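Local coordinates for Pgp2 (Campylobacter jejuni subsp. jejuni, PDB 6XJ6), which is an LD-carboxypeptidase of the YkuD family that acts on peptidoglycan and, guided by peptidoglycan binding to its accessory NTF2 domain, sets helical cell shape, at residues T32-K37 with L72-G77; G61-K66 with T160-K165; T99-L104 with Q109-G114. All blocks are in the same frame, centred on the assembly; numbering follows the deposited sequence.

Interactions 1 and 2 have centres about 4 Å apart and work on the same elements: the ends of the neighbouring strands 27-33 and 156-161, and the long loop between strands 48-56 and 77-80. Interaction 1 is the buried member, where a lysine crosses to a backbone carbonyl; interaction 2 lies nearer the surface and reverses the roles, a glutamate taking a backbone N-H. A Lys34-Glu162 salt bridge joins the two. Interaction 3, about 15 Å from each by centres, brackets the short helix 104-108 and relies on an aromatic ring with a single hydroxyl bond. It meets interaction 1 where Pro75 packs on Tyr101, and interaction 2 through the Asp65-Lys111 salt bridge.

Interaction 1 (T32-K37 with L72-G77); sequences TNKTDK and LKTPVG
Lys34 reaches across from the end of strand 27-33 to Thr74 and illustrates how one buried ammonium group can tie a loop to the end of a central strand. The polar part of the contact is a single hydrogen bond, from Lys34 NZ to Thr74 O at 2.9 Å. The donor approaches in the carbonyl plane and on a lone pair, with a C=O...N angle of 143°. NZ does not depend on this carbonyl alone, because Glu162 forms a salt bridge with it and Leu62 O accepts another hydrogen bond. Several oxygens therefore surround a buried positive charge, which would be expected to stabilise its protonated form.

The apolar part uses the methylenes behind that charge. The lysine chain turns at chi3 (64°), which brings Lys34 CE to 3.9 Å from Thr74 CB, the two side chains pointing contrary ways as they pass. Val76 supports the next carbon back: its CG2 lies 4.0 Å from Lys34 CD. Thr74 CG2 lies 4.1 Å from Lys34 CD, whereas Thr74 OG1 turns elsewhere, joining Gly61 N of the same loop and Gly135 O, next to the predicted nucleophile.

Local bonds shape the turn that carries the lysine. Asn33 OD1 accepts from Asp36 N at 2.8 Å in an Asx motif, and Lys37 NZ folds back to Lys34 O. The site is that of a YkuD-type catalytic domain, beside the predicted nucleophile Cys136, whose side chain is about 6 Å from that of Thr74.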
loop_
_atom_site.group_PDB
_atom_site.type_symbol
_atom_site.label_atom_id
_atom_site.label_comp_id
_atom_site.label_asym_id
_atom_site.label_seq_id
_atom_site.Cartn_x
_atom_site.Cartn_y
_atom_site.Cartn_z
ATOM N N THR A 32 8.134 -4.075 8.980
ATOM C CA THR A 32 8.924 -5.284 9.161
ATOM C C THR A 32 10.040 -5.310 8.128
ATOM O O THR A 32 9.812 -5.019 6.950
ATOM C CB THR A 32 8.044 -6.536 8.972
ATOM O OG1 THR A 32 6.962 -6.516 9.905
ATOM C CG2 THR A 32 8.842 -7.812 9.189
ATOM N N ASN A 33 11.241 -5.684 8.566
ATOM C CA ASN A 33 12.363 -5.911 7.663
ATOM C C ASN A 33 12.748 -7.383 7.732
ATOM O O ASN A 33 13.142 -7.878 8.794
ATOM C CB ASN A 33 13.552 -5.022 8.028
ATOM C CG ASN A 33 14.684 -5.124 7.019
ATOM O OD1 ASN A 33 15.376 -6.141 6.943
ATOM N ND2 ASN A 33 14.867 -4.076 6.230
ATOM N N LYS A 34 12.626 -8.086 6.601
ATOM C CA LYS A 34 12.854 -9.529 6.594
ATOM C C LYS A 34 14.315 -9.910 6.797
ATOM O O LYS A 34 14.583 -11.045 7.203
ATOM C CB LYS A 34 12.362 -10.136 5.285
ATOM C CG LYS A 34 10.849 -10.178 5.147
ATOM C CD LYS A 34 10.431 -10.469 3.716
ATOM C CE LYS A 34 10.892 -11.851 3.251
ATOM N NZ LYS A 34 10.519 -12.124 1.836
ATOM N N THR A 35 15.260 -9.016 6.497
ATOM C CA THR A 35 16.669 -9.312 6.745
ATOM C C THR A 35 17.033 -9.029 8.197
ATOM O O THR A 35 17.713 -9.834 8.844
ATOM C CB THR A 35 17.566 -8.493 5.805
ATOM O OG1 THR A 35 17.313 -8.852 4.441
ATOM C CG2 THR A 35 19.036 -8.737 6.108
ATOM N N ASP A 36 16.592 -7.881 8.721
ATOM C CA ASP A 36 16.936 -7.496 10.084
ATOM C C ASP A 36 16.171 -8.306 11.120
ATOM O O ASP A 36 16.588 -8.364 12.282
ATOM C CB ASP A 36 16.631 -6.012 10.297
ATOM C CG ASP A 36 17.424 -5.110 9.375
ATOM O OD1 ASP A 36 18.498 -5.533 8.896
ATOM O OD2 ASP A 36 16.975 -3.964 9.141
ATOM N N LYS A 37 15.061 -8.927 10.725
ATOM C CA LYS A 37 14.170 -9.624 11.653
ATOM C C LYS A 37 13.704 -8.691 12.770
ATOM O O LYS A 37 13.674 -9.057 13.948
ATOM C CB LYS A 37 14.810 -10.898 12.210
ATOM C CG LYS A 37 15.362 -11.840 11.153
ATOM C CD LYS A 37 14.298 -12.306 10.162
ATOM C CE LYS A 37 14.878 -13.281 9.149
ATOM N NZ LYS A 37 13.911 -13.607 8.067
ATOM N N LEU A 72 6.058 -20.244 0.652
ATOM C CA LEU A 72 6.492 -20.013 2.027
ATOM C C LEU A 72 7.106 -18.637 2.244
ATOM O O LEU A 72 7.637 -18.363 3.332
ATOM C CB LEU A 72 7.470 -21.096 2.502
ATOM C CG LEU A 72 6.999 -22.542 2.369
ATOM C CD1 LEU A 72 8.067 -23.463 2.929
ATOM C CD2 LEU A 72 5.671 -22.753 3.080
ATOM N N LYS A 73 7.039 -17.753 1.261
ATOM C CA LYS A 73 7.688 -16.460 1.374
ATOM C C LYS A 73 6.774 -15.457 2.059
ATOM O O LYS A 73 5.546 -15.519 1.945
ATOM C CB LYS A 73 8.084 -15.943 -0.008
ATOM C CG LYS A 73 9.181 -16.772 -0.655
ATOM C CD LYS A 73 9.365 -16.441 -2.118
ATOM C CE LYS A 73 10.467 -17.303 -2.726
ATOM N NZ LYS A 73 10.584 -17.120 -4.199
ATOM N N THR A 74 7.397 -14.519 2.784
ATOM C CA THR A 74 6.658 -13.369 3.292
ATOM C C THR A 74 6.623 -12.278 2.224
ATOM O O THR A 74 7.678 -11.909 1.688
ATOM C CB THR A 74 7.313 -12.841 4.561
ATOM O OG1 THR A 74 7.142 -13.799 5.612
ATOM C CG2 THR A 74 6.693 -11.515 5.000
ATOM N N PRO A 75 5.447 -11.759 1.879
ATOM C CA PRO A 75 5.383 -10.736 0.828
ATOM C C PRO A 75 6.048 -9.425 1.218
ATOM O O PRO A 75 5.988 -8.972 2.366
ATOM C CB PRO A 75 3.882 -10.545 0.579
ATOM C CG PRO A 75 3.185 -11.190 1.685
ATOM C CD PRO A 75 4.119 -12.117 2.402
ATOM N N VAL A 76 6.671 -8.820 0.218
ATOM C CA VAL A 76 7.290 -7.506 0.307
ATOM C C VAL A 76 6.342 -6.507 -0.339
ATOM O O VAL A 76 5.815 -6.755 -1.431
ATOM C CB VAL A 76 8.650 -7.530 -0.410
ATOM C CG1 VAL A 76 9.244 -6.141 -0.550
ATOM C CG2 VAL A 76 9.601 -8.466 0.323
ATOM N N GLY A 77 6.105 -5.384 0.333
ATOM C CA GLY A 77 5.245 -4.360 -0.218
ATOM C C GLY A 77 4.513 -3.617 0.879
ATOM O O GLY A 77 4.953 -3.587 2.026
#

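Interaction 2 (G61-K66 with T160-K165); sequences GLMGDK and TEEKEK
A loop of the L,D-transpeptidase catalytic domain is fastened here to the chain just beyond a sheet strand, with Gly64 giving a backbone N-H to the carboxylate of Glu162. Segment 61-66 has no regular helix or strand, and Glu162, the first residue past strand 156-161, ties it to the sheet.

Gly64 N donates to Glu162 OE1 over 2.7 Å, and the bond is nearly straight, with an N-H...O angle of 165°. The donor meets OE1 on its syn side but stands 25° out of the carboxylate plane. Glu162 gets there by leaving its backbone with CG anti to N and then bending at chi2 (78°), a turn that sends the carboxylate over to the loop. Its other oxygen, OE2, is occupied by the ammonium of Lys34. With each oxygen engaged by a different partner, rotation of the group is restrained.

Met63 packs around the same oxygen. Bent at both chi2 and chi3, its chain curls so that the methyl carbon CE comes to 3.3 Å from Glu162 OE1, while CB approaches that oxygen from the root of the side chain at 3.4 Å. CE also lies 3.6 Å from Glu162 O, so the methyl group bridges the carboxylate and the main chain of one residue.

All three touching residues remain partly exposed. Behind them, strand 156-161 runs between strands 27-33 and 77-80 of the mixed sheet: Glu161 makes backbone bonds with Thr32 and Lys34, Thr160 with Gly77, and the loop 61-66 passes across this end of the sheet.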
loop_
_atom_site.group_PDB
_atom_site.type_symbol
_atom_site.label_atom_id
_atom_site.label_comp_id
_atom_site.label_asym_id
_atom_site.label_seq_id
_atom_site.Cartn_x
_atom_site.Cartn_y
_atom_site.Cartn_z
ATOM N N GLY A 61 8.590 -15.564 7.168
ATOM C CA GLY A 61 8.739 -16.580 6.161
ATOM C C GLY A 61 10.008 -16.363 5.360
ATOM O O GLY A 61 10.873 -15.550 5.691
ATOM N N LEU A 62 10.096 -17.097 4.257
ATOM C CA LEU A 62 11.323 -17.159 3.486
ATOM C C LEU A 62 11.602 -15.846 2.764
ATOM O O LEU A 62 10.704 -15.038 2.481
ATOM C CB LEU A 62 11.245 -18.280 2.451
ATOM C CG LEU A 62 11.058 -19.701 2.991
ATOM C CD1 LEU A 62 11.126 -20.701 1.852
ATOM C CD2 LEU A 62 12.098 -20.031 4.048
ATOM N N MET A 63 12.884 -15.650 2.467
ATOM C CA MET A 63 13.331 -14.511 1.689
ATOM C C MET A 63 12.884 -14.650 0.238
ATOM O O MET A 63 12.550 -15.738 -0.249
ATOM C CB MET A 63 14.853 -14.392 1.753
ATOM C CG MET A 63 15.402 -14.293 3.179
ATOM S SD MET A 63 14.726 -12.916 4.143
ATOM C CE MET A 63 15.581 -11.523 3.406
ATOM N N GLY A 64 12.894 -13.520 -0.455
ATOM C CA GLY A 64 12.423 -13.447 -1.817
ATOM C C GLY A 64 11.004 -12.915 -1.902
ATOM O O GLY A 64 10.227 -12.957 -0.948
ATOM N N ASP A 65 10.679 -12.403 -3.087
ATOM C CA ASP A 65 9.353 -11.889 -3.402
ATOM C C ASP A 65 8.345 -13.039 -3.444
ATOM O O ASP A 65 8.550 -14.028 -4.154
ATOM C CB ASP A 65 9.454 -11.216 -4.777
ATOM C CG ASP A 65 8.210 -10.438 -5.170
ATOM O OD1 ASP A 65 7.682 -9.663 -4.345
ATOM O OD2 ASP A 65 7.790 -10.582 -6.343
ATOM N N LYS A 66 7.260 -12.926 -2.674
ATOM C CA LYS A 66 6.215 -13.944 -2.732
ATOM C C LYS A 66 5.523 -13.911 -4.087
ATOM O O LYS A 66 5.248 -12.842 -4.637
ATOM C CB LYS A 66 5.164 -13.755 -1.632
ATOM C CG LYS A 66 4.094 -14.879 -1.659
ATOM C CD LYS A 66 3.142 -14.850 -0.468
ATOM C CE LYS A 66 2.109 -15.983 -0.545
ATOM N NZ LYS A 66 2.709 -17.343 -0.410
ATOM N N THR A 160 6.371 -4.022 4.536
ATOM C CA THR A 160 7.339 -5.096 4.690
ATOM C C THR A 160 8.457 -4.938 3.674
ATOM O O THR A 160 8.210 -4.938 2.462
ATOM C CB THR A 160 6.667 -6.456 4.570
ATOM O OG1 THR A 160 5.638 -6.520 5.566
ATOM C CG2 THR A 160 7.670 -7.574 4.794
ATOM N N GLU A 161 9.672 -4.792 4.187
ATOM C CA GLU A 161 10.894 -4.670 3.412
ATOM C C GLU A 161 11.597 -6.016 3.329
ATOM O O GLU A 161 11.529 -6.836 4.249
ATOM C CB GLU A 161 11.861 -3.702 4.101
ATOM C CG GLU A 161 11.322 -2.320 4.293
ATOM C CD GLU A 161 12.219 -1.444 5.139
ATOM O OE1 GLU A 161 12.930 -1.954 6.033
ATOM O OE2 GLU A 161 12.198 -0.214 4.920
ATOM N N GLU A 162 12.320 -6.222 2.229
ATOM C CA GLU A 162 13.153 -7.411 2.105
ATOM C C GLU A 162 14.492 -7.209 2.798
ATOM O O GLU A 162 14.876 -7.985 3.678
ATOM C CB GLU A 162 13.379 -7.729 0.627
ATOM C CG GLU A 162 14.229 -8.951 0.362
ATOM C CD GLU A 162 13.487 -10.251 0.541
ATOM O OE1 GLU A 162 14.145 -11.302 0.408
ATOM O OE2 GLU A 162 12.273 -10.213 0.814
ATOM N N LYS A 163 15.234 -6.182 2.387
ATOM C CA LYS A 163 16.557 -5.923 2.936
ATOM C C LYS A 163 16.783 -4.425 3.041
ATOM O O LYS A 163 17.016 -3.903 4.134
ATOM C CB LYS A 163 17.640 -6.548 2.053
ATOM C CG LYS A 163 19.055 -6.316 2.539
ATOM C CD LYS A 163 20.064 -6.848 1.538
ATOM C CE LYS A 163 21.489 -6.657 2.025
ATOM N NZ LYS A 163 21.808 -7.563 3.164
ATOM N N GLU A 164 16.703 -3.729 1.912
ATOM C CA GLU A 164 16.966 -2.297 1.896
ATOM C C GLU A 164 15.907 -1.530 2.677
ATOM O O GLU A 164 14.724 -1.884 2.700
ATOM C CB GLU A 164 17.026 -1.777 0.460
ATOM C CG GLU A 164 18.097 -2.443 -0.382
ATOM C CD GLU A 164 19.485 -2.305 0.214
ATOM O OE1 GLU A 164 19.814 -1.207 0.713
ATOM O OE2 GLU A 164 20.246 -3.298 0.193
ATOM N N LYS A 165 16.361 -0.467 3.330
ATOM C CA LYS A 165 15.477 0.446 4.037
ATOM C C LYS A 165 14.820 1.359 3.011
ATOM O O LYS A 165 15.513 2.079 2.280
ATOM C CB LYS A 165 16.327 1.245 5.022
ATOM C CG LYS A 165 15.615 2.312 5.821
ATOM C CD LYS A 165 16.615 2.945 6.795
ATOM C CE LYS A 165 16.046 4.139 7.531
ATOM N NZ LYS A 165 17.051 4.716 8.473
#

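Interaction 3 (T99-L104 with Q109-G114); sequences TTYPNL and QGKTGG
Tyr101 meets Thr112, Gly113 and Gly114 with the edge of its ring, an example of how an aromatic side chain can fix a loop that is rich in glycine. This is the tight half of the contact. Tyr101 CE2 lies 3.7 Å from Gly113 C, which sits near the ring plane, as do Thr112 O and Gly114 N along the same edge. At Gly113 a beta carbon would press tightly on CE2, so the lack of a side chain there lets the backbone run this close. The tyrosine side chain leaves on the side opposite its own amide nitrogen (chi1 179°), a direction that takes the hydroxyl across to Thr112 O. The hydrogen bond from Tyr101 OH to Thr112 O is 2.8 Å long, but the hydroxyl stands 40° above the carbonyl plane and misses the lone-pair direction. Pro102, joined by a cis peptide bond, places its CB over the centre of one ring face and rests its CD 3.4 Å from Gly113 O. Lys111 runs roughly perpendicular to the tyrosine, its CB 3.5 Å from Tyr101 OH, and continues extended to a salt bridge with Asp65.

The solvent side is looser. Thr112 is exposed; its CB points away from segment 99-104 and its OG1 bonds to Glu69 N.

Between the segments lies helix 104-108, with Asn103 at its N-cap, bonded to Asp106 N, and Gly110 closing it in a Schellman motif. The whole is a short helix capped at both ends, its flanking loops pinned together by Tyr101 within the YkuD-family catalytic domain.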
loop_
_atom_site.group_PDB
_atom_site.type_symbol
_atom_site.label_atom_id
_atom_site.label_comp_id
_atom_site.label_asym_id
_atom_site.label_seq_id
_atom_site.Cartn_x
_atom_site.Cartn_y
_atom_site.Cartn_z
ATOM N N THR A 99 -3.071 -9.684 7.234
ATOM C CA THR A 99 -2.709 -8.685 6.241
ATOM C C THR A 99 -3.521 -8.923 4.977
ATOM O O THR A 99 -4.107 -9.990 4.776
ATOM C CB THR A 99 -1.219 -8.718 5.875
ATOM O OG1 THR A 99 -0.967 -9.771 4.929
ATOM C CG2 THR A 99 -0.319 -8.883 7.098
ATOM N N THR A 100 -3.530 -7.917 4.100
ATOM C CA THR A 100 -4.340 -7.952 2.890
ATOM C C THR A 100 -3.638 -8.601 1.695
ATOM O O THR A 100 -4.086 -8.412 0.559
ATOM C CB THR A 100 -4.794 -6.544 2.522
ATOM O OG1 THR A 100 -3.656 -5.678 2.512
ATOM C CG2 THR A 100 -5.811 -6.044 3.531
ATOM N N TYR A 101 -2.572 -9.365 1.909
ATOM C CA TYR A 101 -1.972 -10.082 0.790
ATOM C C TYR A 101 -2.979 -11.081 0.217
ATOM O O TYR A 101 -3.584 -11.853 0.978
ATOM C CB TYR A 101 -0.694 -10.836 1.170
ATOM C CG TYR A 101 -0.150 -11.580 -0.031
ATOM C CD1 TYR A 101 0.742 -10.977 -0.906
ATOM C CD2 TYR A 101 -0.583 -12.862 -0.329
ATOM C CE1 TYR A 101 1.204 -11.634 -2.030
ATOM C CE2 TYR A 101 -0.127 -13.523 -1.453
ATOM C CZ TYR A 101 0.772 -12.905 -2.294
ATOM O OH TYR A 101 1.235 -13.548 -3.417
ATOM N N PRO A 102 -3.159 -11.133 -1.109
ATOM C CA PRO A 102 -2.547 -10.319 -2.161
ATOM C C PRO A 102 -3.314 -9.030 -2.389
ATOM O O PRO A 102 -4.548 -9.026 -2.392
ATOM C CB PRO A 102 -2.650 -11.221 -3.398
ATOM C CG PRO A 102 -3.885 -12.000 -3.168
ATOM C CD PRO A 102 -3.973 -12.224 -1.676
ATOM N N ASN A 103 -2.583 -7.935 -2.567
ATOM C CA ASN A 103 -3.217 -6.673 -2.901
ATOM C C ASN A 103 -3.486 -6.620 -4.404
ATOM O O ASN A 103 -3.224 -7.571 -5.149
ATOM C CB ASN A 103 -2.397 -5.497 -2.363
ATOM C CG ASN A 103 -1.057 -5.329 -3.063
ATOM O OD1 ASN A 103 -0.912 -5.619 -4.246
ATOM N ND2 ASN A 103 -0.072 -4.823 -2.330
ATOM N N LEU A 104 -4.045 -5.502 -4.858
ATOM C CA LEU A 104 -4.442 -5.401 -6.260
ATOM C C LEU A 104 -3.245 -5.568 -7.191
ATOM O O LEU A 104 -3.347 -6.223 -8.232
ATOM C CB LEU A 104 -5.129 -4.064 -6.512
ATOM C CG LEU A 104 -5.542 -3.810 -7.960
ATOM C CD1 LEU A 104 -6.610 -4.786 -8.407
ATOM C CD2 LEU A 104 -6.011 -2.372 -8.103
ATOM N N GLN A 109 -0.578 -8.852 -11.277
ATOM C CA GLN A 109 0.666 -9.494 -11.670
ATOM C C GLN A 109 0.564 -11.010 -11.672
ATOM O O GLN A 109 1.552 -11.678 -11.996
ATOM C CB GLN A 109 1.795 -9.063 -10.736
ATOM C CG GLN A 109 2.179 -7.612 -10.893
ATOM C CD GLN A 109 3.244 -7.183 -9.911
ATOM O OE1 GLN A 109 3.517 -7.875 -8.931
ATOM N NE2 GLN A 109 3.850 -6.028 -10.166
ATOM N N GLY A 110 -0.592 -11.557 -11.319
ATOM C CA GLY A 110 -0.811 -12.988 -11.343
ATOM C C GLY A 110 -0.370 -13.730 -10.101
ATOM O O GLY A 110 -0.310 -14.965 -10.126
ATOM N N LYS A 111 -0.050 -13.027 -9.021
ATOM C CA LYS A 111 0.367 -13.690 -7.800
ATOM C C LYS A 111 -0.818 -14.372 -7.132
ATOM O O LYS A 111 -1.974 -13.966 -7.292
ATOM C CB LYS A 111 0.959 -12.673 -6.827
ATOM C CG LYS A 111 2.258 -12.058 -7.287
ATOM C CD LYS A 111 2.858 -11.233 -6.166
ATOM C CE LYS A 111 4.137 -10.548 -6.587
ATOM N NZ LYS A 111 4.674 -9.733 -5.473
ATOM N N THR A 112 -0.518 -15.412 -6.359
ATOM C CA THR A 112 -1.530 -16.162 -5.636
ATOM C C THR A 112 -1.072 -16.377 -4.201
ATOM O O THR A 112 0.035 -15.997 -3.804
ATOM C CB THR A 112 -1.824 -17.512 -6.303
ATOM O OG1 THR A 112 -0.628 -18.305 -6.332
ATOM C CG2 THR A 112 -2.362 -17.316 -7.711
ATOM N N GLY A 113 -1.937 -16.997 -3.427
ATOM C CA GLY A 113 -1.688 -17.223 -2.024
ATOM C C GLY A 113 -2.557 -16.330 -1.159
ATOM O O GLY A 113 -3.465 -15.633 -1.626
ATOM N N GLY A 114 -2.240 -16.348 0.125
ATOM C CA GLY A 114 -3.062 -15.690 1.115
ATOM C C GLY A 114 -2.660 -16.167 2.492
ATOM O O GLY A 114 -1.621 -16.801 2.665
#